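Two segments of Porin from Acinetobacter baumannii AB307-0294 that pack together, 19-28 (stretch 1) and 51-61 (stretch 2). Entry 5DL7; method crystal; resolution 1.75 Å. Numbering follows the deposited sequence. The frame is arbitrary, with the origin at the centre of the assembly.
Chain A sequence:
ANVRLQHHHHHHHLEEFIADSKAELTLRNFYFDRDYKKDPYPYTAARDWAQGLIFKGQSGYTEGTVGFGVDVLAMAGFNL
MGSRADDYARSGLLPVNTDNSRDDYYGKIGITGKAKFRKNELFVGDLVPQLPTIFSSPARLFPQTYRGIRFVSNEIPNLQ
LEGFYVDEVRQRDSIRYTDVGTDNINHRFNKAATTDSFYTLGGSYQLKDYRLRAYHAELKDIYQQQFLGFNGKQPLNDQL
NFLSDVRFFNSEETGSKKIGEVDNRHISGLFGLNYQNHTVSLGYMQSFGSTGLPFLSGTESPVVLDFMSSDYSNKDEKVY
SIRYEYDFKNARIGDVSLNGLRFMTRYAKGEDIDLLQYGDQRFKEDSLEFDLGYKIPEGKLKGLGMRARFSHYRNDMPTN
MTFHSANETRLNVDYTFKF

Stretch 1, residues 19-28: ADSKAELTLR
Stretch 2 51-61: QGLIFKGQSGY

Stretches 1 and 2 pair as neighbouring antiparallel β-strands. Their axes run at 178° and approach to 4.7 Å. Residue numbers in each register pair sum to 80, from R28 beside G52 to K22 beside Q58. Backbone torsions are extended, with phi from -160° to -100° and psi from 111° to 148° across the paired residues. The contact buries 782 Å².

Q51 lies just before the G52 and R28 pair. Q51 chi1 is t, and Q51 NE2 makes a weak hydrogen bond to R28 O at 3.5 Å.

G52 forms a hydrogen-bonded pair with R28. G52 N donates to R28 O at 2.8 Å, and R28 N donates to G52 O at 2.8 Å.

L53 faces L27 in a non-hydrogen-bonded pair, CA to CA 4.7 Å. Both have chi1 m; chi2 is t in L53 and p in L27. L53 CD2 packs on L27 CG at 3.6 Å.

I54 pairs with T26. I54 N donates to T26 O at 2.9 Å, and T26 N donates to I54 O at 2.8 Å. Both have chi1 m, while I54 chi2 is 128°, between wells. I54 CD1 reaches R28 CG at 3.9 Å, on the face shared with T26. A water donates to I54 O at 3.1 Å and hydrogen-bonds T26 OG1 at 2.7 Å, so it bridges the strands.

F55 is opposite L25, CA to CA 4.6 Å. Both have chi1 t; F55 chi2 is 77° and L25 chi2 is p. F55 CB meets L25 CD1 at 4.2 Å. The ring extends along the strand, so F55 CE1 contacts A23 CB at 3.8 Å.

K56 N donates to E24 O at 3.0 Å, and E24 N donates to K56 O at 2.9 Å. K56 is t at all four chi angles, and its end leads away from stretch 1. E24 has chi1 m and chi2 t.

G57 is beside A23, CA to CA 4.2 Å. A CB here would lie 2.9 Å from F55 CE2, a clash. The bare position therefore leaves room for the ring.

Q58 N donates to K22 O at 2.8 Å; K22 N returns a bond to Q58 O at 2.9 Å, bent to 141°. Q58 has chi1 m and chi2 t; K22 chi1 is t.

S59 has chi1 p, and its CA lies 3.6 Å from S21 OG. G60 N is buried without a partner, 4.0 Å from D20 C. Y61 does not touch stretch 1.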

ATOM      1  N   ALA A  19      -9.550 -18.467  24.168  1.00 79.10           N
ATOM      2  CA  ALA A  19      -8.985 -17.545  25.074  1.00 81.03           C
ATOM      3  C   ALA A  19      -8.016 -16.636  24.373  1.00 78.37           C
ATOM      4  O   ALA A  19      -8.089 -15.459  24.613  1.00 83.52           O
ATOM      5  CB  ALA A  19      -8.364 -18.260  26.277  1.00 87.26           C
ATOM      6  N   ASP A  20      -7.158 -17.094  23.448  1.00 75.44           N
ATOM      7  CA  ASP A  20      -6.281 -16.117  22.669  1.00 71.68           C
ATOM      8  C   ASP A  20      -6.802 -15.665  21.305  1.00 66.59           C
ATOM      9  O   ASP A  20      -6.058 -15.003  20.556  1.00 64.22           O
ATOM     10  CB  ASP A  20      -4.875 -16.641  22.400  1.00 75.75           C
ATOM     11  CG  ASP A  20      -4.113 -16.859  23.652  1.00 80.22           C
ATOM     12  OD1 ASP A  20      -4.595 -17.626  24.475  1.00 83.12           O
ATOM     13  OD2 ASP A  20      -3.075 -16.197  23.802  1.00 83.93           O
ATOM     14  N   SER A  21      -8.057 -15.978  20.983  1.00 65.77           N
ATOM     15  CA  SER A  21      -8.705 -15.326  19.786  1.00 60.77           C
ATOM     16  C   SER A  21      -8.787 -13.844  19.870  1.00 61.22           C
ATOM     17  O   SER A  21      -8.765 -13.272  20.905  1.00 66.06           O
ATOM     18  CB  SER A  21     -10.077 -15.798  19.589  1.00 60.98           C
ATOM     19  OG  SER A  21     -10.099 -17.169  19.683  1.00 65.35           O
ATOM     20  N   LYS A  22      -8.946 -13.204  18.737  1.00 56.48           N
ATOM     21  CA  LYS A  22      -8.936 -11.839  18.581  1.00 56.69           C
ATOM     22  C   LYS A  22     -10.045 -11.571  17.488  1.00 53.88           C
ATOM     23  O   LYS A  22     -10.167 -12.370  16.523  1.00 49.42           O
ATOM     24  CB  LYS A  22      -7.597 -11.608  17.999  1.00 61.52           C
ATOM     25  CG  LYS A  22      -7.112 -10.237  17.814  1.00 64.79           C
ATOM     26  CD  LYS A  22      -5.607 -10.265  18.102  1.00 72.53           C
ATOM     27  CE  LYS A  22      -4.907  -9.441  17.033  1.00 75.58           C
ATOM     28  NZ  LYS A  22      -5.457  -8.064  16.913  1.00 76.95           N
ATOM     29  N   ALA A  23     -10.754 -10.450  17.554  1.00 49.29           N
ATOM     30  CA  ALA A  23     -11.747 -10.152  16.517  1.00 46.31           C
ATOM     31  C   ALA A  23     -11.990  -8.673  16.570  1.00 46.55           C
ATOM     32  O   ALA A  23     -11.857  -8.026  17.652  1.00 47.12           O
ATOM     33  CB  ALA A  23     -12.999 -11.003  16.720  1.00 48.73           C
ATOM     34  N   GLU A  24     -12.221  -8.100  15.407  1.00 43.01           N
ATOM     35  CA  GLU A  24     -12.502  -6.649  15.283  1.00 43.10           C
ATOM     36  C   GLU A  24     -13.531  -6.456  14.193  1.00 39.91           C
ATOM     37  O   GLU A  24     -13.455  -7.140  13.182  1.00 39.08           O
ATOM     38  CB  GLU A  24     -11.285  -5.887  14.750  1.00 47.57           C
ATOM     39  CG  GLU A  24     -10.186  -5.940  15.757  1.00 58.79           C
ATOM     40  CD  GLU A  24      -9.127  -4.869  15.556  1.00 62.36           C
ATOM     41  OE1 GLU A  24      -8.883  -4.584  14.348  1.00 68.35           O
ATOM     42  OE2 GLU A  24      -8.616  -4.325  16.609  1.00 79.83           O
ATOM     43  N   LEU A  25     -14.365  -5.459  14.364  1.00 36.74           N
ATOM     44  CA  LEU A  25     -15.376  -5.034  13.334  1.00 34.71           C
ATOM     45  C   LEU A  25     -15.188  -3.551  13.014  1.00 33.16           C
ATOM     46  O   LEU A  25     -15.266  -2.739  13.868  1.00 35.72           O
ATOM     47  CB  LEU A  25     -16.748  -5.316  13.738  1.00 37.09           C
ATOM     48  CG  LEU A  25     -17.889  -4.864  12.776  1.00 40.37           C
ATOM     49  CD1 LEU A  25     -17.938  -5.800  11.613  1.00 42.96           C
ATOM     50  CD2 LEU A  25     -19.242  -4.909  13.467  1.00 45.98           C
ATOM     51  N   THR A  26     -14.894  -3.266  11.760  1.00 33.44           N
ATOM     52  CA  THR A  26     -14.550  -1.882  11.301  1.00 34.13           C
ATOM     53  C   THR A  26     -15.616  -1.411  10.356  1.00 32.99           C
ATOM     54  O   THR A  26     -16.041  -2.176   9.470  1.00 34.20           O
ATOM     55  CB  THR A  26     -13.199  -1.892  10.548  1.00 34.16           C
ATOM     56  OG1 THR A  26     -12.284  -2.303  11.570  1.00 38.50           O
ATOM     57  CG2 THR A  26     -12.853  -0.455  10.139  1.00 36.55           C
ATOM     58  N   LEU A  27     -16.162  -0.296  10.646  1.00 30.91           N
ATOM     59  CA  LEU A  27     -17.036   0.433   9.736  1.00 32.88           C
ATOM     60  C   LEU A  27     -16.248   1.590   9.025  1.00 34.57           C
ATOM     61  O   LEU A  27     -15.624   2.378   9.719  1.00 35.33           O
ATOM     62  CB  LEU A  27     -18.151   1.116  10.446  1.00 37.68           C
ATOM     63  CG  LEU A  27     -19.168   0.261  11.145  1.00 48.17           C
ATOM     64  CD1 LEU A  27     -18.630  -0.901  11.893  1.00 52.05           C
ATOM     65  CD2 LEU A  27     -19.868   1.276  12.139  1.00 50.20           C
ATOM     66  N   ARG A  28     -16.348   1.704   7.708  1.00 32.04           N
ATOM     67  CA  ARG A  28     -15.554   2.717   6.960  1.00 34.32           C
ATOM     68  C   ARG A  28     -16.427   3.479   6.010  1.00 34.97           C
ATOM     69  O   ARG A  28     -17.285   2.878   5.364  1.00 38.41           O
ATOM     70  CB  ARG A  28     -14.535   1.997   6.085  1.00 33.60           C
ATOM     71  CG  ARG A  28     -13.659   1.025   6.811  1.00 35.92           C
ATOM     72  CD  ARG A  28     -12.260   1.766   6.974  1.00 53.30           C
ATOM     73  NE  ARG A  28     -11.680   1.531   5.775  1.00 39.46           N
ATOM     74  CZ  ARG A  28     -10.759   2.086   4.916  1.00 37.16           C
ATOM     75  NH1 ARG A  28     -10.708   1.356   3.870  1.00 32.05           N
ATOM     76  NH2 ARG A  28      -9.969   3.103   4.951  1.00 37.97           N
ATOM     77  N   GLN A  51     -19.347   2.994   1.468  1.00 31.36           N
ATOM     78  CA  GLN A  51     -19.266   2.571   2.865  1.00 33.03           C
ATOM     79  C   GLN A  51     -19.030   1.108   2.987  1.00 30.36           C
ATOM     80  O   GLN A  51     -19.588   0.313   2.194  1.00 31.98           O
ATOM     81  CB  GLN A  51     -20.682   2.899   3.504  1.00 42.60           C
ATOM     82  CG  GLN A  51     -20.754   2.482   4.944  1.00 50.07           C
ATOM     83  CD  GLN A  51     -21.182   3.680   5.654  1.00 62.33           C
ATOM     84  OE1 GLN A  51     -22.255   4.295   5.317  1.00 62.55           O
ATOM     85  NE2 GLN A  51     -20.321   4.130   6.500  1.00 63.05           N
ATOM     86  N   GLY A  52     -18.283   0.691   3.982  1.00 32.89           N
ATOM     87  CA  GLY A  52     -17.916  -0.687   4.107  1.00 33.14           C
ATOM     88  C   GLY A  52     -17.866  -1.197   5.539  1.00 33.45           C
ATOM     89  O   GLY A  52     -17.744  -0.440   6.478  1.00 32.23           O
ATOM     90  N   LEU A  53     -18.181  -2.450   5.681  1.00 31.01           N
ATOM     91  CA  LEU A  53     -17.972  -3.254   6.914  1.00 33.38           C
ATOM     92  C   LEU A  53     -16.942  -4.292   6.694  1.00 30.09           C
ATOM     93  O   LEU A  53     -16.924  -5.003   5.687  1.00 31.72           O
ATOM     94  CB  LEU A  53     -19.293  -4.040   7.322  1.00 37.88           C
ATOM     95  CG  LEU A  53     -20.371  -3.151   7.662  1.00 46.48           C
ATOM     96  CD1 LEU A  53     -21.655  -4.024   7.723  1.00 50.89           C
ATOM     97  CD2 LEU A  53     -20.233  -2.400   9.035  1.00 52.00           C
ATOM     98  N   ILE A  54     -16.023  -4.420   7.663  1.00 29.75           N
ATOM     99  CA  ILE A  54     -15.072  -5.446   7.620  1.00 29.30           C
ATOM    100  C   ILE A  54     -14.939  -6.146   9.001  1.00 31.11           C
ATOM    101  O   ILE A  54     -14.699  -5.453  10.041  1.00 33.20           O
ATOM    102  CB  ILE A  54     -13.678  -4.860   7.319  1.00 33.25           C
ATOM    103  CG1 ILE A  54     -13.691  -4.116   5.988  1.00 35.50           C
ATOM    104  CG2 ILE A  54     -12.585  -5.928   7.195  1.00 33.07           C
ATOM    105  CD1 ILE A  54     -13.171  -2.733   6.024  1.00 41.93           C
ATOM    106  N   PHE A  55     -15.026  -7.500   9.000  1.00 30.47           N
ATOM    107  CA  PHE A  55     -14.873  -8.307  10.186  1.00 30.00           C
ATOM    108  C   PHE A  55     -13.559  -9.065  10.023  1.00 30.32           C
ATOM    109  O   PHE A  55     -13.384  -9.783   9.010  1.00 31.68           O
ATOM    110  CB  PHE A  55     -16.004  -9.293  10.436  1.00 33.16           C
ATOM    111  CG  PHE A  55     -15.720 -10.185  11.560  1.00 33.64           C
ATOM    112  CD1 PHE A  55     -15.857  -9.712  12.870  1.00 38.25           C
ATOM    113  CD2 PHE A  55     -15.282 -11.390  11.355  1.00 34.08           C
ATOM    114  CE1 PHE A  55     -15.552 -10.584  13.953  1.00 38.61           C
ATOM    115  CE2 PHE A  55     -14.934 -12.242  12.391  1.00 38.00           C
ATOM    116  CZ  PHE A  55     -15.103 -11.865  13.667  1.00 39.02           C
ATOM    117  N   LYS A  56     -12.656  -9.008  11.014  1.00 31.04           N
ATOM    118  CA  LYS A  56     -11.373  -9.748  10.969  1.00 32.56           C
ATOM    119  C   LYS A  56     -11.227 -10.496  12.202  1.00 34.92           C
ATOM    120  O   LYS A  56     -11.270  -9.920  13.302  1.00 38.24           O
ATOM    121  CB  LYS A  56     -10.219  -8.709  10.746  1.00 36.69           C
ATOM    122  CG  LYS A  56      -8.873  -9.381  10.747  1.00 43.22           C
ATOM    123  CD  LYS A  56      -7.739  -8.444  10.368  1.00 49.25           C
ATOM    124  CE  LYS A  56      -6.469  -9.271  10.464  1.00 60.78           C
ATOM    125  NZ  LYS A  56      -5.468  -8.691   9.497  1.00 69.75           N
ATOM    126  N   GLY A  57     -11.195 -11.814  12.114  1.00 36.57           N
ATOM    127  CA  GLY A  57     -11.233 -12.714  13.253  1.00 39.79           C
ATOM    128  C   GLY A  57      -9.936 -13.584  13.151  1.00 44.00           C
ATOM    129  O   GLY A  57      -9.613 -14.054  12.065  1.00 41.52           O
ATOM    130  N   GLN A  58      -9.212 -13.809  14.263  1.00 44.26           N
ATOM    131  CA  GLN A  58      -8.038 -14.678  14.255  1.00 48.86           C
ATOM    132  C   GLN A  58      -8.076 -15.518  15.478  1.00 53.00           C
ATOM    133  O   GLN A  58      -8.027 -14.906  16.526  1.00 55.53           O
ATOM    134  CB  GLN A  58      -6.730 -13.767  14.144  1.00 51.35           C
ATOM    135  CG  GLN A  58      -6.727 -12.728  13.100  1.00 50.09           C
ATOM    136  CD  GLN A  58      -5.554 -11.774  13.153  1.00 58.05           C
ATOM    137  OE1 GLN A  58      -5.705 -10.575  13.141  1.00 60.57           O
ATOM    138  NE2 GLN A  58      -4.393 -12.297  13.072  1.00 59.60           N
ATOM    139  N   SER A  59      -8.305 -16.862  15.401  1.00 42.28           N
ATOM    140  CA  SER A  59      -8.454 -17.699  16.524  1.00 45.32           C
ATOM    141  C   SER A  59      -7.010 -17.924  17.117  1.00 46.36           C
ATOM    142  O   SER A  59      -6.043 -17.576  16.543  1.00 45.85           O
ATOM    143  CB  SER A  59      -9.073 -19.031  16.273  1.00 46.71           C
ATOM    144  OG  SER A  59      -8.072 -19.757  15.549  1.00 45.23           O
ATOM    145  N   GLY A  60      -6.961 -18.369  18.372  1.00 57.68           N
ATOM    146  CA  GLY A  60      -5.694 -18.925  18.879  1.00 59.39           C
ATOM    147  C   GLY A  60      -5.591 -20.354  18.349  1.00 61.94           C
ATOM    148  O   GLY A  60      -6.360 -20.792  17.461  1.00 57.33           O
ATOM    149  N   TYR A  61      -4.711 -21.127  18.967  1.00 57.62           N
ATOM    150  CA  TYR A  61      -4.386 -22.458  18.512  1.00 55.01           C
ATOM    151  C   TYR A  61      -4.841 -23.512  19.421  1.00 54.85           C
ATOM    152  O   TYR A  61      -4.803 -23.360  20.669  1.00 62.18           O
ATOM    153  CB  TYR A  61      -2.835 -22.443  18.241  1.00 51.48           C
ATOM    154  CG  TYR A  61      -2.391 -21.729  17.062  1.00 49.42           C
ATOM    155  CD1 TYR A  61      -2.371 -22.388  15.799  1.00 46.44           C
ATOM    156  CD2 TYR A  61      -1.929 -20.408  17.100  1.00 45.65           C
ATOM    157  CE1 TYR A  61      -1.918 -21.790  14.700  1.00 44.13           C
ATOM    158  CE2 TYR A  61      -1.444 -19.797  15.999  1.00 45.93           C
ATOM    159  CZ  TYR A  61      -1.387 -20.488  14.762  1.00 42.90           C
ATOM    160  OH  TYR A  61      -0.912 -19.858  13.678  1.00 44.29           O
TER
HETATM  161  O   HOH W   1     -11.837  -4.934  11.109  1.00 43.92           O